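Local coordinates for protein histidinol-phosphatase (Listeria monocytogenes serotype 4b str. H7858, PDB 6NLR) that probably hydrolyses histidinol phosphate to histidinol and phosphate in histidine biosynthesis, using a trinuclear metal centre in a PHP-family fold, at residues D140-G144 with I145-Y149; L157-L160 with E161-Q165; S45-M48 with K49-G53; D54-A57 with V58-S62. One frame throughout, in Å; residues are numbered along the deposited sequence.

Overall arrangement
All four contacts are local, each joining neighbouring parts of one helix or a helix and the loop after it, and all belong to the PHP domain. Contacts 1 and 2 lie on the consecutive helices 138-149 and 152-168 and are partly buried: a tyrosine ring lies against aliphatic side chains four or five residues on, and the helices meet where Tyr149 CE1 is 3.6 Å from Ala158 CB. Contacts 3 and 4, with centres about 10 Å apart, are surface contacts on short helices 45-48 and 56-59, where a salt bridge, side-chain to backbone bonds and, in contact 4, an Asp54 capping bond stand out. Selenomethionine Met48 and Thr51 pack on Val58 between them. Asp140 of contact 1 borders both, touching Gly53 and binding Asp54 N.

Contact 1 of 4, residues D140-G144 with I145-Y149; sequences DYNEG and IVQFY
Tyr141 lays its ring against Ile145 and Val146, the residues four and five further along helix 138-149. With CG anti to the backbone N (chi1 -173°), the side chain leaves CB so that the CD1/CE1 side of the ring meets Ile145 and the CD2/CE2 side meets Val146. Tyr141 CD1 lies 3.9 Å from Ile145 CD1, and Tyr141 CE1 comes to 3.5 Å from Ile145 CG2. Tyr141 CD2 and CE2 both meet Val146 CG2, CE2 at 3.5 Å, with the two side chains crossing at about a right angle. At the tip, OH still grazes Ile145 CG2. A wider pi-type turn at 142-144 accompanies this: Tyr141 O accepts from both Ile145 N and Val146 N, the second bond straighter (168°) and in the carbonyl plane. Asn142 and Gln147 pass obliquely, their amide planes 60° apart. A water bridges Glu143 O and Gln147 NE2, accepting from NE2 at 2.7 Å. Tyr141 and Ile145 pack on Ala155 of helix 152-168, Ile145 also reaches Leu125 of strand 117-127 and Arg132 of strand 130-133, and Asp140 forms a salt bridge with Arg132.

Contact 2 of 4, residues L157-L160 with E161-Q165; sequences LAYL and EGVKQ
Four successive i to i+4 bonds run from Glu161, Gly162, Val163 and Lys164 N back to the carbonyls of Leu157, Ala158, Tyr159 and Leu160, an unbroken alpha-helical ladder in the middle of helix 152-168. Across one turn of it, Val163 sets a methyl over the ring of Tyr159. The phenol has CG anti to its own N (chi1 166°), and Val163 CG2 lies above one face in a CH-pi contact, 3.9 Å from the ring centroid and 23° off the ring normal. The methyl is displaced toward the rim on the hydroxyl side: it is 3.6 Å from Tyr159 CZ and 3.7 Å from CE2, but 4.2 Å from CD2. That same methyl also packs down on the helix, 3.4 Å from Tyr159 O, the acceptor for Val163 N. This is an i, i+4 aromatic-aliphatic pair on a helix of the PHP domain, a fold related to the TIM barrel; both side chains rest on Leu122 of strand 117-127. The phenol reaches beyond the helix, where its hydroxyl is hydrogen-bonded to Leu184 N, so the ring is held at its tip as well as on its face. The Tyr159 side chain is about 9 Å from a bound manganese ion. Around the helix, Leu157 and Leu160 lean on helix 201-217 through Val203 and Phe207. Lys206 donates to Leu157 O and forms a long, weak ion pair with Glu161, and Lys164 pairs with Glu168 one turn on.

Contact 3 of 4, residues S45-M48 with K49-G53; sequences SEFM and KNTAG
Glu46 folds at its second torsion (chi2 -58°) while Lys49 stays extended beyond CG, with CG anti to its carbonyl carbon (chi1 -61°), and the two side chains meet obliquely in a salt bridge three residues apart. Lys49 NZ comes to the syn side of Glu46 OE2 at 2.8 Å, 26° out of the carboxylate plane, and the lysine chain passes Ser45 O on the way, with CG 3.5 Å from it. Glu46 O is gripped twice, from opposite faces of its plane: Lys49 N lies at 3.2 Å, and Asn50 ND2 donates at 2.9 Å. Asn50 N turns to Phe47 O at 2.9 Å. Thr51 presses its CG2 methyl against this same carbonyl and, 3.9 Å away, Phe47 CE2, the side chains crossing at about a right angle. A water accepts from Thr51 N, lies within hydrogen-bonding distance of Met48 O, and is 2.6 Å from Thr51 OG1. The Phe47 ring meets that of Phe124 edge-to-face and also meets Phe131, whose backbone pairs with Asn50 and Ala52. Where this weakly bonded helix gives way to loop, Asn50 ND2 and the water probably replace bonds of a further turn, and the exposed ion pair is probably weakened by solvent.

Contact 4 of 4, residues D54-A57 with V58-S62; sequences DKEA and VTTAS
Val58 opens the second segment by giving its N-H to Lys55 O at 2.9 Å, approaching from above the carbonyl plane, while its CB rests 3.5 Å from the same oxygen. Its CG2 faces Ala57 C and, on the side of the preceding loop, Thr51. Thr59 comes next and uses that acceptor again: its N is 2.9 Å from Lys55 O, nearly in line with the C=O bond, and the N-H...O angle is 170°. Its hydroxyl, set between the backbone N and the carbonyl carbon (chi1 57°), is turned back toward Lys55 O, adding a weak bond at 3.3 Å, while also passing 3.4 Å from Glu56 CA. Lys55 O thus serves both an i+3 and an i+4 amide. Asp54 OD1 accepts from Glu56 N at 3.0 Å through its anti lone pair, a capping bond ahead of helix 56-59, and Asp54 N is held by Asp140. This short helix of the PHP domain lies near the metal site, the Ala61 side chain being about 8 Å from a bound manganese ion. Thr60 leans on His14, a ligand of a manganese ion. Ala61 puts its methyl 3.3 Å from Ala57 O, and its N bonds to Val58 O; its own carbonyl accepts a weak bond from His14 NE2. Ser62 then carries the chain away, its hydroxyl weakly bonded to Ala41 O and Leu43 N.

Contact 1 of 4, residues D140-G144 with I145-Y149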
loop_
_atom_site.group_PDB
_atom_site.type_symbol
_atom_site.label_atom_id
_atom_site.label_comp_id
_atom_site.label_asym_id
_atom_site.label_seq_id
_atom_site.Cartn_x
_atom_site.Cartn_y
_atom_site.Cartn_z
ATOM N N ASP A 140 -13.198 -8.993 -10.699
ATOM C CA ASP A 140 -13.468 -7.543 -10.754
ATOM C C ASP A 140 -12.302 -6.859 -11.470
ATOM O O ASP A 140 -12.559 -5.935 -12.284
ATOM C CB ASP A 140 -13.727 -6.989 -9.360
ATOM C CG ASP A 140 -14.033 -5.514 -9.384
ATOM O OD1 ASP A 140 -15.190 -5.162 -9.771
ATOM O OD2 ASP A 140 -13.119 -4.739 -9.048
ATOM N N TYR A 141 -11.071 -7.328 -11.233
ATOM C CA TYR A 141 -9.852 -6.777 -11.887
ATOM C C TYR A 141 -9.889 -7.085 -13.385
ATOM O O TYR A 141 -9.538 -6.202 -14.194
ATOM C CB TYR A 141 -8.564 -7.335 -11.270
ATOM C CG TYR A 141 -7.285 -6.710 -11.766
ATOM C CD1 TYR A 141 -7.041 -5.360 -11.603
ATOM C CD2 TYR A 141 -6.302 -7.461 -12.386
ATOM C CE1 TYR A 141 -5.857 -4.774 -12.038
ATOM C CE2 TYR A 141 -5.107 -6.903 -12.823
ATOM C CZ TYR A 141 -4.887 -5.550 -12.650
ATOM O OH TYR A 141 -3.739 -4.970 -13.100
ATOM N N ASN A 142 -10.281 -8.308 -13.738
ATOM C CA ASN A 142 -10.453 -8.740 -15.146
ATOM C C ASN A 142 -11.439 -7.794 -15.844
ATOM O O ASN A 142 -11.090 -7.244 -16.898
ATOM C CB ASN A 142 -10.958 -10.182 -15.251
ATOM C CG ASN A 142 -10.952 -10.655 -16.688
ATOM O OD1 ASN A 142 -10.090 -10.264 -17.468
ATOM N ND2 ASN A 142 -11.896 -11.485 -17.041
ATOM N N GLU A 143 -12.644 -7.647 -15.281
ATOM C CA GLU A 143 -13.770 -6.953 -15.956
ATOM C C GLU A 143 -13.509 -5.447 -15.960
ATOM O O GLU A 143 -13.826 -4.818 -16.949
ATOM C CB GLU A 143 -15.096 -7.301 -15.286
ATOM C CG GLU A 143 -15.548 -8.694 -15.666
ATOM C CD GLU A 143 -16.571 -9.331 -14.743
ATOM O OE1 GLU A 143 -17.279 -8.577 -14.027
ATOM O OE2 GLU A 143 -16.679 -10.580 -14.772
ATOM N N GLY A 144 -12.934 -4.913 -14.894
ATOM C CA GLY A 144 -12.799 -3.465 -14.715
ATOM C C GLY A 144 -11.577 -2.898 -15.407
ATOM O O GLY A 144 -11.658 -1.764 -15.911
ATOM N N ILE A 145 -10.460 -3.618 -15.353
ATOM C CA ILE A 145 -9.121 -3.048 -15.697
ATOM C C ILE A 145 -8.469 -3.849 -16.827
ATOM O O ILE A 145 -8.136 -3.233 -17.859
ATOM C CB ILE A 145 -8.255 -2.913 -14.447
ATOM C CG1 ILE A 145 -8.776 -1.761 -13.594
ATOM C CG2 ILE A 145 -6.771 -2.746 -14.802
ATOM C CD1 ILE A 145 -8.214 -1.690 -12.180
ATOM N N VAL A 146 -8.329 -5.164 -16.698
ATOM C CA VAL A 146 -7.560 -5.940 -17.717
ATOM C C VAL A 146 -8.258 -5.809 -19.081
ATOM O O VAL A 146 -7.581 -5.448 -20.085
ATOM C CB VAL A 146 -7.354 -7.397 -17.284
ATOM C CG1 VAL A 146 -6.670 -8.185 -18.394
ATOM C CG2 VAL A 146 -6.537 -7.455 -15.982
ATOM N N GLN A 147 -9.550 -6.099 -19.136
ATOM C CA GLN A 147 -10.335 -6.016 -20.385
ATOM C C GLN A 147 -10.358 -4.562 -20.884
ATOM O O GLN A 147 -10.322 -4.367 -22.101
ATOM C CB GLN A 147 -11.725 -6.604 -20.159
ATOM C CG GLN A 147 -11.711 -8.127 -20.148
ATOM C CD GLN A 147 -13.083 -8.715 -19.922
ATOM O OE1 GLN A 147 -13.304 -9.908 -20.099
ATOM N NE2 GLN A 147 -14.039 -7.866 -19.597
ATOM N N PHE A 148 -10.412 -3.583 -19.986
ATOM C CA PHE A 148 -10.460 -2.149 -20.359
ATOM C C PHE A 148 -9.166 -1.761 -21.084
ATOM O O PHE A 148 -9.278 -1.079 -22.144
ATOM C CB PHE A 148 -10.688 -1.263 -19.132
ATOM C CG PHE A 148 -10.843 0.206 -19.426
ATOM C CD1 PHE A 148 -12.053 0.717 -19.860
ATOM C CD2 PHE A 148 -9.791 1.084 -19.207
ATOM C CE1 PHE A 148 -12.195 2.078 -20.095
ATOM C CE2 PHE A 148 -9.930 2.445 -19.447
ATOM C CZ PHE A 148 -11.132 2.941 -19.889
ATOM N N TYR A 149 -7.997 -2.173 -20.559
ATOM C CA TYR A 149 -6.667 -1.755 -21.076
ATOM C C TYR A 149 -6.224 -2.655 -22.224
ATOM O O TYR A 149 -5.357 -2.216 -22.982
ATOM C CB TYR A 149 -5.655 -1.604 -19.944
ATOM C CG TYR A 149 -5.906 -0.362 -19.127
ATOM C CD1 TYR A 149 -5.663 0.900 -19.641
ATOM C CD2 TYR A 149 -6.463 -0.456 -17.868
ATOM C CE1 TYR A 149 -5.944 2.041 -18.901
ATOM C CE2 TYR A 149 -6.720 0.668 -17.102
ATOM C CZ TYR A 149 -6.470 1.921 -17.623
ATOM O OH TYR A 149 -6.767 3.021 -16.875
HETATM O O HOH W 1 -14.851 -5.276 -19.242
#

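Contact 2 of 4, residues L157-L160 with E161-Q165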
loop_
_atom_site.group_PDB
_atom_site.type_symbol
_atom_site.label_atom_id
_atom_site.label_comp_id
_atom_site.label_asym_id
_atom_site.label_seq_id
_atom_site.Cartn_x
_atom_site.Cartn_y
_atom_site.Cartn_z
ATOM N N LEU A 157 1.114 -1.788 -17.452
ATOM C CA LEU A 157 1.712 -0.510 -17.906
ATOM C C LEU A 157 0.824 0.660 -17.451
ATOM O O LEU A 157 1.386 1.703 -17.050
ATOM C CB LEU A 157 1.903 -0.554 -19.424
ATOM C CG LEU A 157 2.989 -1.522 -19.877
ATOM C CD1 LEU A 157 2.919 -1.795 -21.361
ATOM C CD2 LEU A 157 4.333 -0.969 -19.493
ATOM N N ALA A 158 -0.505 0.500 -17.465
ATOM C CA ALA A 158 -1.412 1.560 -16.959
ATOM C C ALA A 158 -1.194 1.745 -15.444
ATOM O O ALA A 158 -1.141 2.886 -14.951
ATOM C CB ALA A 158 -2.821 1.209 -17.272
ATOM N N TYR A 159 -1.039 0.643 -14.728
ATOM C CA TYR A 159 -0.772 0.643 -13.264
ATOM C C TYR A 159 0.534 1.393 -12.980
ATOM O O TYR A 159 0.548 2.319 -12.108
ATOM C CB TYR A 159 -0.746 -0.792 -12.739
ATOM C CG TYR A 159 -0.171 -0.895 -11.357
ATOM C CD1 TYR A 159 -0.942 -0.571 -10.237
ATOM C CD2 TYR A 159 1.155 -1.264 -11.168
ATOM C CE1 TYR A 159 -0.403 -0.625 -8.964
ATOM C CE2 TYR A 159 1.689 -1.358 -9.899
ATOM C CZ TYR A 159 0.923 -1.019 -8.795
ATOM O OH TYR A 159 1.484 -1.096 -7.544
ATOM N N LEU A 160 1.604 1.038 -13.690
ATOM C CA LEU A 160 2.930 1.662 -13.446
ATOM C C LEU A 160 2.888 3.152 -13.818
ATOM O O LEU A 160 3.606 3.927 -13.158
ATOM C CB LEU A 160 4.020 0.897 -14.196
ATOM C CG LEU A 160 4.260 -0.513 -13.676
ATOM C CD1 LEU A 160 5.292 -1.234 -14.525
ATOM C CD2 LEU A 160 4.709 -0.492 -12.237
ATOM N N GLU A 161 2.105 3.554 -14.817
ATOM C CA GLU A 161 1.947 4.993 -15.143
ATOM C C GLU A 161 1.331 5.697 -13.921
ATOM O O GLU A 161 1.794 6.802 -13.577
ATOM C CB GLU A 161 1.106 5.211 -16.401
ATOM C CG GLU A 161 0.835 6.688 -16.695
ATOM C CD GLU A 161 2.084 7.559 -16.854
ATOM O OE1 GLU A 161 3.129 7.033 -17.358
ATOM O OE2 GLU A 161 2.032 8.755 -16.454
ATOM N N GLY A 162 0.332 5.073 -13.269
ATOM C CA GLY A 162 -0.284 5.599 -12.033
ATOM C C GLY A 162 0.738 5.729 -10.909
ATOM O O GLY A 162 0.721 6.747 -10.180
ATOM N N VAL A 163 1.580 4.717 -10.735
ATOM C CA VAL A 163 2.646 4.705 -9.687
ATOM C C VAL A 163 3.589 5.881 -9.952
ATOM O O VAL A 163 3.881 6.627 -9.023
ATOM C CB VAL A 163 3.397 3.360 -9.660
ATOM C CG1 VAL A 163 4.608 3.421 -8.738
ATOM C CG2 VAL A 163 2.456 2.217 -9.271
ATOM N N LYS A 164 4.016 6.051 -11.203
ATOM C CA LYS A 164 4.911 7.146 -11.631
ATOM C C LYS A 164 4.259 8.494 -11.283
ATOM O O LYS A 164 4.944 9.360 -10.715
ATOM C CB LYS A 164 5.222 6.996 -13.120
ATOM C CG LYS A 164 6.133 8.068 -13.704
ATOM C CD LYS A 164 6.519 7.755 -15.132
ATOM C CE LYS A 164 7.471 8.768 -15.734
ATOM N NZ LYS A 164 6.759 10.003 -16.131
ATOM N N GLN A 165 2.984 8.678 -11.620
ATOM C CA GLN A 165 2.220 9.901 -11.272
ATOM C C GLN A 165 2.219 10.119 -9.754
ATOM O O GLN A 165 2.400 11.281 -9.317
ATOM C CB GLN A 165 0.794 9.813 -11.807
ATOM C CG GLN A 165 0.688 10.051 -13.302
ATOM C CD GLN A 165 -0.754 9.925 -13.728
ATOM O OE1 GLN A 165 -1.435 8.957 -13.414
ATOM N NE2 GLN A 165 -1.242 10.939 -14.399
#

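Contact 3 of 4, residues S45-M48 with K49-G53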
loop_
_atom_site.group_PDB
_atom_site.type_symbol
_atom_site.label_atom_id
_atom_site.label_comp_id
_atom_site.label_asym_id
_atom_site.label_seq_id
_atom_site.Cartn_x
_atom_site.Cartn_y
_atom_site.Cartn_z
ATOM N N SER A 45 -15.323 11.976 -1.221
ATOM C CA SER A 45 -16.750 11.720 -1.535
ATOM C C SER A 45 -17.005 11.966 -3.034
ATOM O O SER A 45 -17.855 11.249 -3.593
ATOM C CB SER A 45 -17.676 12.531 -0.656
ATOM O OG SER A 45 -17.420 13.918 -0.815
ATOM N N GLU A 46 -16.306 12.918 -3.665
ATOM C CA GLU A 46 -16.399 13.174 -5.129
ATOM C C GLU A 46 -15.879 11.949 -5.891
ATOM O O GLU A 46 -16.503 11.544 -6.868
ATOM C CB GLU A 46 -15.595 14.402 -5.570
ATOM C CG GLU A 46 -16.230 15.718 -5.198
ATOM C CD GLU A 46 -17.631 15.877 -5.768
ATOM O OE1 GLU A 46 -17.789 15.891 -7.029
ATOM O OE2 GLU A 46 -18.561 15.939 -4.955
ATOM N N PHE A 47 -14.733 11.417 -5.493
ATOM C CA PHE A 47 -14.131 10.217 -6.121
ATOM C C PHE A 47 -15.128 9.049 -6.066
ATOM O O PHE A 47 -15.322 8.323 -7.034
ATOM C CB PHE A 47 -12.814 9.876 -5.415
ATOM C CG PHE A 47 -12.227 8.586 -5.903
ATOM C CD1 PHE A 47 -11.450 8.557 -7.048
ATOM C CD2 PHE A 47 -12.515 7.396 -5.257
ATOM C CE1 PHE A 47 -10.952 7.353 -7.531
ATOM C CE2 PHE A 47 -12.004 6.200 -5.737
ATOM C CZ PHE A 47 -11.240 6.184 -6.873
HETATM N N MSE A 48 -15.794 8.895 -4.930
HETATM C CA MSE A 48 -16.691 7.776 -4.689
HETATM C C MSE A 48 -17.973 7.870 -5.528
HETATM O O MSE A 48 -18.662 6.873 -5.694
HETATM C CB MSE A 48 -17.019 7.709 -3.194
HETATM C CG MSE A 48 -15.847 7.233 -2.344
HETATM SE SE MSE A 48 -16.334 7.191 -0.426
HETATM C CE MSE A 48 -16.442 5.305 0.049
ATOM N N LYS A 49 -18.303 9.048 -6.078
ATOM C CA LYS A 49 -19.403 9.147 -7.028
ATOM C C LYS A 49 -18.995 8.627 -8.410
ATOM O O LYS A 49 -19.889 8.501 -9.260
ATOM C CB LYS A 49 -19.854 10.597 -7.239
ATOM C CG LYS A 49 -20.354 11.292 -5.989
ATOM C CD LYS A 49 -20.521 12.782 -6.180
ATOM C CE LYS A 49 -20.729 13.511 -4.868
ATOM N NZ LYS A 49 -21.156 14.899 -5.123
ATOM N N ASN A 50 -17.698 8.413 -8.662
ATOM C CA ASN A 50 -17.173 8.235 -10.040
ATOM C C ASN A 50 -16.586 6.835 -10.193
ATOM O O ASN A 50 -15.706 6.669 -11.045
ATOM C CB ASN A 50 -16.193 9.353 -10.404
ATOM C CG ASN A 50 -16.926 10.659 -10.657
ATOM O OD1 ASN A 50 -17.634 10.784 -11.650
ATOM N ND2 ASN A 50 -16.817 11.601 -9.740
ATOM N N THR A 51 -17.086 5.873 -9.428
ATOM C CA THR A 51 -16.577 4.479 -9.423
ATOM C C THR A 51 -17.584 3.583 -10.132
ATOM O O THR A 51 -18.752 3.971 -10.258
ATOM C CB THR A 51 -16.286 3.952 -8.011
ATOM O OG1 THR A 51 -17.528 3.699 -7.352
ATOM C CG2 THR A 51 -15.407 4.883 -7.203
ATOM N N ALA A 52 -17.110 2.432 -10.585
ATOM C CA ALA A 52 -17.930 1.312 -11.062
ATOM C C ALA A 52 -17.337 0.049 -10.437
ATOM O O ALA A 52 -16.506 0.172 -9.520
ATOM C CB ALA A 52 -17.949 1.292 -12.574
ATOM N N GLY A 53 -17.783 -1.111 -10.870
ATOM C CA GLY A 53 -17.328 -2.378 -10.283
ATOM C C GLY A 53 -17.995 -2.617 -8.944
ATOM O O GLY A 53 -18.918 -1.858 -8.562
HETATM O O HOH W 2 -19.454 5.439 -7.769
#

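Contact 4 of 4, residues D54-A57 with V58-S62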
loop_
_atom_site.group_PDB
_atom_site.type_symbol
_atom_site.label_atom_id
_atom_site.label_comp_id
_atom_site.label_asym_id
_atom_site.label_seq_id
_atom_site.Cartn_x
_atom_site.Cartn_y
_atom_site.Cartn_z
ATOM N N ASP A 54 -17.539 -3.636 -8.239
ATOM C CA ASP A 54 -18.157 -4.077 -6.966
ATOM C C ASP A 54 -18.151 -2.902 -5.981
ATOM O O ASP A 54 -17.082 -2.458 -5.630
ATOM C CB ASP A 54 -17.435 -5.318 -6.460
ATOM C CG ASP A 54 -18.230 -6.049 -5.402
ATOM O OD1 ASP A 54 -18.629 -5.382 -4.436
ATOM O OD2 ASP A 54 -18.434 -7.259 -5.552
ATOM N N LYS A 55 -19.325 -2.400 -5.586
ATOM C CA LYS A 55 -19.482 -1.263 -4.631
ATOM C C LYS A 55 -18.710 -1.552 -3.331
ATOM O O LYS A 55 -18.206 -0.624 -2.716
ATOM C CB LYS A 55 -20.963 -0.997 -4.356
ATOM C CG LYS A 55 -21.698 -0.367 -5.537
ATOM C CD LYS A 55 -23.167 -0.313 -5.369
ATOM C CE LYS A 55 -23.839 0.181 -6.630
ATOM N NZ LYS A 55 -25.303 0.246 -6.453
ATOM N N GLU A 56 -18.603 -2.810 -2.925
ATOM C CA GLU A 56 -17.912 -3.199 -1.664
ATOM C C GLU A 56 -16.446 -2.757 -1.702
ATOM O O GLU A 56 -15.905 -2.393 -0.647
ATOM C CB GLU A 56 -18.061 -4.706 -1.454
ATOM C CG GLU A 56 -17.433 -5.225 -0.171
ATOM C CD GLU A 56 -17.760 -6.702 0.096
ATOM O OE1 GLU A 56 -18.870 -7.148 -0.299
ATOM O OE2 GLU A 56 -16.898 -7.421 0.669
ATOM N N ALA A 57 -15.810 -2.730 -2.869
ATOM C CA ALA A 57 -14.408 -2.267 -2.989
ATOM C C ALA A 57 -14.325 -0.808 -2.533
ATOM O O ALA A 57 -13.279 -0.397 -2.094
ATOM C CB ALA A 57 -13.922 -2.428 -4.405
ATOM N N VAL A 58 -15.408 -0.046 -2.671
ATOM C CA VAL A 58 -15.412 1.409 -2.370
ATOM C C VAL A 58 -15.972 1.620 -0.966
ATOM O O VAL A 58 -15.329 2.344 -0.204
ATOM C CB VAL A 58 -16.231 2.170 -3.428
ATOM C CG1 VAL A 58 -16.278 3.659 -3.119
ATOM C CG2 VAL A 58 -15.689 1.905 -4.828
ATOM N N THR A 59 -17.122 1.012 -0.624
ATOM C CA THR A 59 -17.796 1.247 0.688
ATOM C C THR A 59 -16.908 0.745 1.827
ATOM O O THR A 59 -16.956 1.288 2.915
ATOM C CB THR A 59 -19.165 0.565 0.793
ATOM O OG1 THR A 59 -18.934 -0.817 0.548
ATOM C CG2 THR A 59 -20.191 1.100 -0.182
ATOM N N THR A 60 -16.094 -0.261 1.551
ATOM C CA THR A 60 -15.306 -1.047 2.535
ATOM C C THR A 60 -13.849 -0.558 2.528
ATOM O O THR A 60 -13.082 -1.013 3.387
ATOM C CB THR A 60 -15.582 -2.501 2.127
ATOM O OG1 THR A 60 -16.452 -3.078 3.098
ATOM C CG2 THR A 60 -14.361 -3.305 1.820
ATOM N N ALA A 61 -13.479 0.340 1.601
ATOM C CA ALA A 61 -12.074 0.744 1.364
ATOM C C ALA A 61 -11.482 1.384 2.623
ATOM O O ALA A 61 -10.312 1.121 2.928
ATOM C CB ALA A 61 -11.981 1.684 0.185
ATOM N N SER A 62 -12.219 2.252 3.308
ATOM C CA SER A 62 -11.597 3.055 4.386
ATOM C C SER A 62 -12.649 3.586 5.334
ATOM O O SER A 62 -13.826 3.576 5.016
ATOM C CB SER A 62 -10.779 4.164 3.784
ATOM O OG SER A 62 -11.631 5.083 3.149
#